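Local coordinates for protein YECBM32 (Yersinia enterocolitica, PDB 2JDA) that binds polygalacturonic acid, the backbone of pectin, as a calcium-containing carbohydrate-binding module of the bacterial periplasm, at residues A8-V13 against N28-D33; L48-E53 against I131-A136; R69-S74 against N124-N129. All coordinates share one frame; numbering follows the deposited sequence.

Contact 1. Residues A8-V13 against N28-D33. With CA (calcium ion), chain C.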
loop_
_atom_site.group_PDB
_atom_site.type_symbol
_atom_site.label_atom_id
_atom_site.label_comp_id
_atom_site.label_asym_id
_atom_site.label_seq_id
_atom_site.Cartn_x
_atom_site.Cartn_y
_atom_site.Cartn_z
ATOM N N ALA A 8 7.629 -10.683 2.886
ATOM C CA ALA A 8 6.996 -10.919 4.165
ATOM C C ALA A 8 5.532 -11.373 3.964
ATOM O O ALA A 8 4.747 -10.832 3.138
ATOM C CB ALA A 8 7.044 -9.661 4.980
ATOM N N GLN A 9 5.132 -12.355 4.725
ATOM C CA GLN A 9 3.804 -12.942 4.552
ATOM C C GLN A 9 2.778 -11.999 5.140
ATOM O O GLN A 9 2.827 -11.727 6.314
ATOM C CB GLN A 9 3.723 -14.286 5.301
ATOM C CG GLN A 9 2.290 -14.913 5.245
ATOM C CD GLN A 9 2.125 -16.258 5.966
ATOM O OE1 GLN A 9 3.025 -16.708 6.683
ATOM N NE2 GLN A 9 0.933 -16.884 5.792
ATOM N N ILE A 10 1.853 -11.548 4.306
ATOM C CA ILE A 10 0.677 -10.816 4.788
ATOM C C ILE A 10 -0.399 -11.818 5.147
ATOM O O ILE A 10 -0.917 -12.523 4.247
ATOM C CB ILE A 10 0.197 -9.806 3.724
ATOM C CG1 ILE A 10 1.294 -8.757 3.432
ATOM C CG2 ILE A 10 -1.111 -9.126 4.169
ATOM C CD1 ILE A 10 1.103 -7.982 2.158
ATOM N N VAL A 11 -0.701 -11.930 6.424
ATOM C CA VAL A 11 -1.712 -12.893 6.912
ATOM C C VAL A 11 -3.108 -12.334 7.097
ATOM O O VAL A 11 -4.077 -13.079 7.127
ATOM C CB VAL A 11 -1.314 -13.554 8.247
ATOM C CG1 VAL A 11 -0.053 -14.328 8.063
ATOM C CG2 VAL A 11 -1.193 -12.576 9.409
ATOM N N ALA A 12 -3.252 -11.024 7.120
ATOM C CA ALA A 12 -4.559 -10.420 7.350
ATOM C C ALA A 12 -4.522 -9.009 6.807
ATOM O O ALA A 12 -3.519 -8.329 6.942
ATOM C CB ALA A 12 -4.898 -10.423 8.787
ATOM N N VAL A 13 -5.603 -8.626 6.170
ATOM C CA VAL A 13 -5.777 -7.281 5.646
ATOM C C VAL A 13 -7.088 -6.752 6.191
ATOM O O VAL A 13 -8.103 -7.485 6.202
ATOM C CB VAL A 13 -5.803 -7.227 4.103
ATOM C CG1 VAL A 13 -5.991 -5.787 3.605
ATOM C CG2 VAL A 13 -4.581 -7.847 3.529
ATOM N N ASN A 28 -7.944 -8.245 -1.788
ATOM C CA ASN A 28 -7.488 -8.128 -3.169
ATOM C C ASN A 28 -6.147 -7.409 -3.258
ATOM O O ASN A 28 -5.503 -7.445 -4.298
ATOM C CB ASN A 28 -8.482 -7.399 -4.088
ATOM C CG ASN A 28 -9.717 -8.193 -4.512
ATOM O OD1 ASN A 28 -10.654 -7.600 -5.144
ATOM N ND2 ASN A 28 -9.744 -9.433 -4.223
ATOM N N ILE A 29 -5.756 -6.669 -2.226
ATOM C CA ILE A 29 -4.508 -5.914 -2.312
ATOM C C ILE A 29 -3.307 -6.810 -2.138
ATOM O O ILE A 29 -2.198 -6.359 -2.386
ATOM C CB ILE A 29 -4.523 -4.776 -1.214
ATOM C CG1 ILE A 29 -3.680 -3.609 -1.663
ATOM C CG2 ILE A 29 -4.081 -5.282 0.145
ATOM C CD1 ILE A 29 -3.726 -2.425 -0.709
ATOM N N ALA A 30 -3.513 -8.052 -1.688
ATOM C CA ALA A 30 -2.411 -8.931 -1.308
ATOM C C ALA A 30 -2.565 -10.352 -1.825
ATOM O O ALA A 30 -2.023 -11.283 -1.199
ATOM C CB ALA A 30 -2.255 -8.928 0.189
ATOM N N ASP A 31 -3.283 -10.513 -2.943
ATOM C CA ASP A 31 -3.610 -11.858 -3.465
ATOM C C ASP A 31 -2.704 -12.305 -4.565
ATOM O O ASP A 31 -2.898 -13.398 -5.118
ATOM C CB ASP A 31 -5.075 -11.949 -3.897
ATOM C CG ASP A 31 -5.447 -10.994 -4.971
ATOM O OD1 ASP A 31 -4.590 -10.191 -5.453
ATOM O OD2 ASP A 31 -6.578 -11.034 -5.483
ATOM N N GLY A 32 -1.702 -11.500 -4.881
ATOM C CA GLY A 32 -0.758 -11.868 -5.921
ATOM C C GLY A 32 -1.269 -11.717 -7.326
ATOM O O GLY A 32 -0.594 -12.098 -8.308
ATOM N N ASP A 33 -2.409 -11.071 -7.480
ATOM C CA ASP A 33 -3.042 -10.901 -8.762
ATOM C C ASP A 33 -3.204 -9.382 -9.065
ATOM O O ASP A 33 -4.019 -8.722 -8.415
ATOM C CB ASP A 33 -4.390 -11.616 -8.703
ATOM C CG ASP A 33 -5.115 -11.640 -10.021
ATOM O OD1 ASP A 33 -4.720 -10.914 -10.962
ATOM O OD2 ASP A 33 -6.102 -12.382 -10.206
HETATM CA CA CA C . -4.618 -7.860 -6.367
HETATM O O HOH W 1 -1.441 -12.516 1.397
#
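I29 and A30 face V13 and I10 of strand 10-13, while the residues on either side of that pair wrap a calcium ion. N28 supplies its backbone O to the metal at 2.3 Å as the 3-10 turn runs on into I29. The branch methyl CG2 of I29 then lies 4.0 Å from V13 CG1, the two side chains crossing at about a right angle. V13 CG1 is carried anti to the backbone N (chi1 180°), and this leaves the second methyl, CG2, turned to A30. The A30 methyl faces the notch formed by two strand side chains: V13 CG2 comes within 4.2 Å of A30 CB, and I10 brings up both CD1, at 4.0 Å from A30 CB, and CG2. Between I10 and V13 on the strand, V11 and A12 both face E49 in a classic beta bulge. Beside this apolar touch, water 1 donates to both I10 O and A30 O, so a bridge of solvent joins the two backbones. At D31 the carboxylate bends back: OD1 binds calcium at 2.5 Å and also accepts from D33 N, 3.1 Å away, which approaches 56° out of the carboxylate plane. G32 makes the bend with positive phi, and its N donates to E130 OE2. D33 adds its backbone O to the calcium at 2.3 Å; T36, N129 and E130 complete the shell. The D31-D33 bond closes an Asx turn, part of a calcium-binding loop tied to the edge strand of a beta sandwich, as in the F5/8 type C (discoidin) fold.

Contact 2. Residues L48-E53 against I131-A136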
loop_
_atom_site.group_PDB
_atom_site.type_symbol
_atom_site.label_atom_id
_atom_site.label_comp_id
_atom_site.label_asym_id
_atom_site.label_seq_id
_atom_site.Cartn_x
_atom_site.Cartn_y
_atom_site.Cartn_z
ATOM N N LEU A 48 -2.089 -3.952 6.708
ATOM C CA LEU A 48 -1.463 -5.234 6.404
ATOM C C LEU A 48 -0.874 -5.788 7.675
ATOM O O LEU A 48 -0.032 -5.111 8.320
ATOM C CB LEU A 48 -0.378 -5.065 5.358
ATOM C CG LEU A 48 -0.754 -4.274 4.141
ATOM C CD1 LEU A 48 0.468 -4.031 3.279
ATOM C CD2 LEU A 48 -1.868 -4.921 3.368
ATOM N N GLU A 49 -1.311 -6.969 8.082
ATOM C CA GLU A 49 -0.728 -7.665 9.232
ATOM C C GLU A 49 0.157 -8.759 8.717
ATOM O O GLU A 49 -0.266 -9.563 7.882
ATOM C CB GLU A 49 -1.828 -8.268 10.125
ATOM C CG GLU A 49 -1.283 -9.027 11.337
ATOM C CD GLU A 49 -2.372 -9.650 12.190
ATOM O OE1 GLU A 49 -3.529 -9.132 12.175
ATOM O OE2 GLU A 49 -2.017 -10.614 12.939
ATOM N N LEU A 50 1.407 -8.747 9.179
ATOM C CA LEU A 50 2.395 -9.776 8.840
ATOM C C LEU A 50 2.274 -10.946 9.813
ATOM O O LEU A 50 1.713 -10.813 10.890
ATOM C CB LEU A 50 3.807 -9.205 8.851
ATOM C CG LEU A 50 3.989 -7.921 8.026
ATOM C CD1 LEU A 50 5.423 -7.458 8.093
ATOM C CD2 LEU A 50 3.566 -8.144 6.590
ATOM N N ASP A 51 2.923 -12.048 9.460
ATOM C CA ASP A 51 2.858 -13.239 10.332
ATOM C C ASP A 51 3.528 -13.012 11.689
ATOM O O ASP A 51 3.118 -13.544 12.726
ATOM C CB ASP A 51 3.461 -14.439 9.576
ATOM C CG ASP A 51 4.950 -14.263 9.276
ATOM O OD1 ASP A 51 5.362 -13.258 8.619
ATOM O OD2 ASP A 51 5.790 -15.136 9.666
ATOM N N LYS A 52 4.577 -12.177 11.708
ATOM C CA LYS A 52 5.243 -11.800 12.932
ATOM C C LYS A 52 5.930 -10.441 12.781
ATOM O O LYS A 52 6.144 -9.976 11.650
ATOM C CB LYS A 52 6.354 -12.810 13.290
ATOM C CG LYS A 52 7.331 -13.024 12.185
ATOM C CD LYS A 52 8.473 -14.014 12.534
ATOM C CE LYS A 52 9.165 -14.303 11.216
ATOM N NZ LYS A 52 10.245 -13.304 10.891
ATOM N N GLU A 53 6.300 -9.869 13.908
ATOM C CA GLU A 53 7.177 -8.706 13.902
ATOM C C GLU A 53 8.488 -9.066 13.214
ATOM O O GLU A 53 9.139 -10.083 13.513
ATOM C CB GLU A 53 7.536 -8.143 15.290
ATOM C CG GLU A 53 6.467 -7.688 16.212
ATOM C CD GLU A 53 7.017 -7.139 17.506
ATOM O OE1 GLU A 53 6.180 -6.797 18.331
ATOM O OE2 GLU A 53 8.268 -7.089 17.775
ATOM N N ILE A 131 0.075 -4.779 -3.177
ATOM C CA ILE A 131 1.127 -4.341 -2.312
ATOM C C ILE A 131 1.879 -5.560 -1.836
ATOM O O ILE A 131 1.309 -6.594 -1.511
ATOM C CB ILE A 131 0.544 -3.549 -1.148
ATOM C CG1 ILE A 131 1.601 -2.780 -0.384
ATOM C CG2 ILE A 131 -0.220 -4.402 -0.272
ATOM C CD1 ILE A 131 1.009 -1.408 0.061
ATOM N N ALA A 132 3.185 -5.419 -1.723
ATOM C CA ALA A 132 4.003 -6.484 -1.125
ATOM C C ALA A 132 5.074 -5.834 -0.236
ATOM O O ALA A 132 5.469 -4.678 -0.470
ATOM C CB ALA A 132 4.625 -7.359 -2.173
ATOM N N ILE A 133 5.562 -6.575 0.731
ATOM C CA ILE A 133 6.540 -6.077 1.699
ATOM C C ILE A 133 7.835 -6.886 1.483
ATOM O O ILE A 133 7.814 -8.098 1.382
ATOM C CB ILE A 133 6.027 -6.271 3.104
ATOM C CG1 ILE A 133 4.613 -5.636 3.306
ATOM C CG2 ILE A 133 7.074 -5.851 4.108
ATOM C CD1 ILE A 133 4.586 -4.287 3.072
ATOM N N ASN A 134 8.947 -6.189 1.395
ATOM C CA ASN A 134 10.257 -6.790 1.138
ATOM C C ASN A 134 10.279 -7.572 -0.197
ATOM O O ASN A 134 10.593 -8.769 -0.248
ATOM C CB ASN A 134 10.634 -7.695 2.301
ATOM C CG ASN A 134 10.895 -6.936 3.574
ATOM O OD1 ASN A 134 11.081 -5.715 3.573
ATOM N ND2 ASN A 134 10.948 -7.671 4.694
ATOM N N SER A 135 9.906 -6.859 -1.268
ATOM C CA SER A 135 9.855 -7.404 -2.610
ATOM C C SER A 135 11.226 -7.450 -3.256
ATOM O O SER A 135 12.048 -6.576 -3.073
ATOM C CB SER A 135 8.955 -6.506 -3.414
ATOM O OG SER A 135 8.875 -6.853 -4.784
ATOM N N ALA A 136 11.422 -8.488 -4.062
ATOM C CA ALA A 136 12.573 -8.587 -4.959
ATOM C C ALA A 136 12.310 -8.035 -6.373
ATOM O O ALA A 136 13.125 -8.229 -7.269
ATOM C CB ALA A 136 13.028 -10.031 -5.024
#
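Strands 48-50 and 131-133 run roughly the same way, 31° apart, with axes 9.8 Å from one another at closest approach, and L48 lies opposite I131 and L50 opposite I133, as the residues with nearest CA atoms. At that separation the two strands meet through side chains. L48 does most of the reaching: its CG stands anti to the carbonyl carbon (chi1 -49°) and the extended chain carries the isopropyl end across to I131. There L48 CD1 presses on the branch methyl I131 CG2 at 3.6 Å, the closest touch of the contact, and also comes to 4.0 Å from I131 CG1; L48 CD2 lies beside the same I131 CG2. The I131 ethyl arm is twisted away from a staggered chi2 (143°), and its CD1 ends near L48 CD1 as well. These two strands belong to different sheets of a beta sandwich of the F5/8 type C family, 44-50 in the five-stranded antiparallel sheet and 125-133 in the mixed one, and the four side chains are part of the core between the layers. L48 CD1 also serves the next residue pair, lying 4.1 Å from I133 CD1, so this one methyl touches both isoleucines. L50 meets I133 more loosely, with its CD2 4.3 Å from I133 CG1. I56 packs on both L50 and I133, and I59 on both I131 and I133. Past I133, N134 leaves the strand with positive phi; its OD1 accepts from E57 N and its ND2 donates to S55 O.

Contact 3. Residues R69-S74 against N124-N129. With CA (calcium ion), chain C.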
loop_
_atom_site.group_PDB
_atom_site.type_symbol
_atom_site.label_atom_id
_atom_site.label_comp_id
_atom_site.label_asym_id
_atom_site.label_seq_id
_atom_site.Cartn_x
_atom_site.Cartn_y
_atom_site.Cartn_z
ATOM N N ARG A 69 -3.578 8.307 -13.008
ATOM C CA ARG A 69 -4.009 8.695 -11.694
ATOM C C ARG A 69 -2.851 8.529 -10.711
ATOM O O ARG A 69 -2.314 7.408 -10.583
ATOM C CB ARG A 69 -5.138 7.778 -11.197
ATOM C CG ARG A 69 -6.285 7.673 -12.161
ATOM C CD ARG A 69 -7.389 6.853 -11.629
ATOM N NE ARG A 69 -8.476 6.802 -12.588
ATOM C CZ ARG A 69 -9.560 6.062 -12.414
ATOM N NH1 ARG A 69 -9.700 5.326 -11.325
ATOM N NH2 ARG A 69 -10.499 6.065 -13.349
ATOM N N LYS A 70 -2.521 9.608 -10.006
ATOM C CA LYS A 70 -1.504 9.571 -8.944
ATOM C C LYS A 70 -2.207 9.517 -7.594
ATOM O O LYS A 70 -2.992 10.376 -7.259
ATOM C CB LYS A 70 -0.652 10.839 -8.994
ATOM C CG LYS A 70 0.199 10.960 -10.229
ATOM C CD LYS A 70 1.303 11.965 -10.019
ATOM C CE LYS A 70 0.919 13.260 -10.517
ATOM N NZ LYS A 70 1.493 13.354 -11.892
ATOM N N LEU A 71 -1.924 8.480 -6.832
ATOM C CA LEU A 71 -2.529 8.234 -5.529
ATOM C C LEU A 71 -1.757 8.996 -4.473
ATOM O O LEU A 71 -0.515 8.910 -4.427
ATOM C CB LEU A 71 -2.469 6.732 -5.228
ATOM C CG LEU A 71 -2.993 6.284 -3.870
ATOM C CD1 LEU A 71 -4.462 6.446 -3.783
ATOM C CD2 LEU A 71 -2.582 4.848 -3.666
ATOM N N LYS A 72 -2.482 9.696 -3.625
ATOM C CA LYS A 72 -1.930 10.410 -2.501
ATOM C C LYS A 72 -2.060 9.507 -1.291
ATOM O O LYS A 72 -3.158 8.984 -1.026
ATOM C CB LYS A 72 -2.683 11.696 -2.259
ATOM C CG LYS A 72 -2.749 12.593 -3.437
ATOM C CD LYS A 72 -3.589 13.837 -3.151
ATOM C CE LYS A 72 -4.289 14.405 -4.391
ATOM N NZ LYS A 72 -5.675 14.755 -3.903
ATOM N N PHE A 73 -0.980 9.317 -0.528
ATOM C CA PHE A 73 -0.996 8.430 0.608
ATOM C C PHE A 73 0.124 8.661 1.579
ATOM O O PHE A 73 1.100 9.328 1.259
ATOM C CB PHE A 73 -0.978 6.960 0.131
ATOM C CG PHE A 73 0.330 6.508 -0.505
ATOM C CD1 PHE A 73 1.172 5.601 0.149
ATOM C CD2 PHE A 73 0.744 6.976 -1.736
ATOM C CE1 PHE A 73 2.343 5.238 -0.411
ATOM C CE2 PHE A 73 1.945 6.605 -2.286
ATOM C CZ PHE A 73 2.731 5.689 -1.613
ATOM N N SER A 74 -0.032 8.064 2.758
ATOM C CA SER A 74 0.944 8.018 3.828
ATOM C C SER A 74 1.132 6.589 4.292
ATOM O O SER A 74 0.220 5.798 4.161
ATOM C CB SER A 74 0.524 8.913 5.017
ATOM O OG SER A 74 0.405 10.254 4.599
ATOM N N ASN A 124 -11.888 10.884 -6.015
ATOM C CA ASN A 124 -11.639 10.642 -4.603
ATOM C C ASN A 124 -11.587 9.132 -4.322
ATOM O O ASN A 124 -11.635 8.730 -3.164
ATOM C CB ASN A 124 -12.618 11.362 -3.640
ATOM C CG ASN A 124 -13.927 10.733 -3.611
ATOM O OD1 ASN A 124 -14.251 9.869 -4.462
ATOM N ND2 ASN A 124 -14.733 11.151 -2.655
ATOM N N TRP A 125 -11.359 8.315 -5.326
ATOM C CA TRP A 125 -11.125 6.894 -5.085
ATOM C C TRP A 125 -9.640 6.613 -4.864
ATOM O O TRP A 125 -8.768 7.174 -5.532
ATOM C CB TRP A 125 -11.627 6.004 -6.224
ATOM C CG TRP A 125 -13.116 5.885 -6.275
ATOM C CD1 TRP A 125 -13.991 6.702 -6.944
ATOM C CD2 TRP A 125 -13.899 4.936 -5.599
ATOM N NE1 TRP A 125 -15.285 6.282 -6.733
ATOM C CE2 TRP A 125 -15.252 5.182 -5.924
ATOM C CE3 TRP A 125 -13.610 3.859 -4.774
ATOM C CZ2 TRP A 125 -16.274 4.435 -5.420
ATOM C CZ3 TRP A 125 -14.638 3.141 -4.263
ATOM C CH2 TRP A 125 -15.946 3.388 -4.617
ATOM N N SER A 126 -9.378 5.724 -3.919
ATOM C CA SER A 126 -8.076 5.127 -3.706
ATOM C C SER A 126 -8.155 3.701 -4.176
ATOM O O SER A 126 -9.012 2.957 -3.700
ATOM C CB SER A 126 -7.709 5.164 -2.216
ATOM O OG SER A 126 -7.602 6.501 -1.715
ATOM N N ALA A 127 -7.318 3.291 -5.118
ATOM C CA ALA A 127 -7.431 1.957 -5.673
ATOM C C ALA A 127 -6.018 1.380 -5.876
ATOM O O ALA A 127 -5.184 2.007 -6.524
ATOM C CB ALA A 127 -8.227 1.986 -6.990
ATOM N N ILE A 128 -5.769 0.212 -5.322
ATOM C CA ILE A 128 -4.456 -0.423 -5.318
ATOM C C ILE A 128 -4.600 -1.861 -5.780
ATOM O O ILE A 128 -5.330 -2.627 -5.181
ATOM C CB ILE A 128 -3.765 -0.316 -3.938
ATOM C CG1 ILE A 128 -3.601 1.152 -3.531
ATOM C CG2 ILE A 128 -2.454 -1.006 -3.997
ATOM C CD1 ILE A 128 -3.152 1.398 -2.056
ATOM N N ASN A 129 -3.879 -2.211 -6.846
ATOM C CA ASN A 129 -3.928 -3.581 -7.350
ATOM C C ASN A 129 -3.184 -4.551 -6.453
ATOM O O ASN A 129 -3.627 -5.695 -6.213
ATOM C CB ASN A 129 -3.339 -3.667 -8.757
ATOM C CG ASN A 129 -4.083 -2.848 -9.801
ATOM O OD1 ASN A 129 -5.262 -2.537 -9.669
ATOM N ND2 ASN A 129 -3.353 -2.468 -10.893
HETATM CA CA CA C . -4.618 -7.860 -6.367
HETATM O O HOH W 2 -8.241 5.321 -8.378
#
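S126 OG is gripped by backbone and side chain of strand 112-120, accepting from G119 N and forming a weak hydrogen bond with T117 OG1, while L71 CD1 lies against it at 3.8 Å. The hydroxyl stands anti to the carbonyl carbon (chi1 -63°), and L71 CD1 rests equally on S126 CB. In L71, CB points toward strand 125-128 and CG stands anti to the backbone N (chi1 177°), which spreads the two methyls over S126 and I128. They divide the contact: CD1 takes S126, and CD2 meets the I128 side chain at about a right angle, 3.8 Å from both I128 CG1 and I128 CD1. Beyond this apolar touch, water 2 accepts in the guanidinium plane from R69 NH1, at 3.3 Å, and donates weakly to W125 O. The chain then turns a corner at N129, whose backbone O binds the calcium ion at 2.4 Å. Strands 71-74 and 125-128, from two different sheets, cross steeply here at 81°, their axes 7.9 Å apart at the nearest point; bridged by L71, they place L71 and I128 in the buried interior of the F5/8 type C beta sandwich.

From the N terminus, contact 1 closes first, its loop running from strand 10-15 to the segment 28-33, which carries three of the calcium ligands, and is finished before contact 2 opens at L48. Contact 2 spans the long loop to I131, and contact 3 is nested inside it. Contacts 2 and 3 use the two ends of strand 125-133, on opposite sides of the chain's centre, to hold the mixed sheet on the five-stranded one at 44-50 and 71-78. Contacts 1 and 2 adjoin through neighbouring strands 10-15 and 44-50. Contact 1 meets contact 3 where I29 CG1 packs 3.7 Å from I128 CG2 and at the calcium, which takes ligands from both.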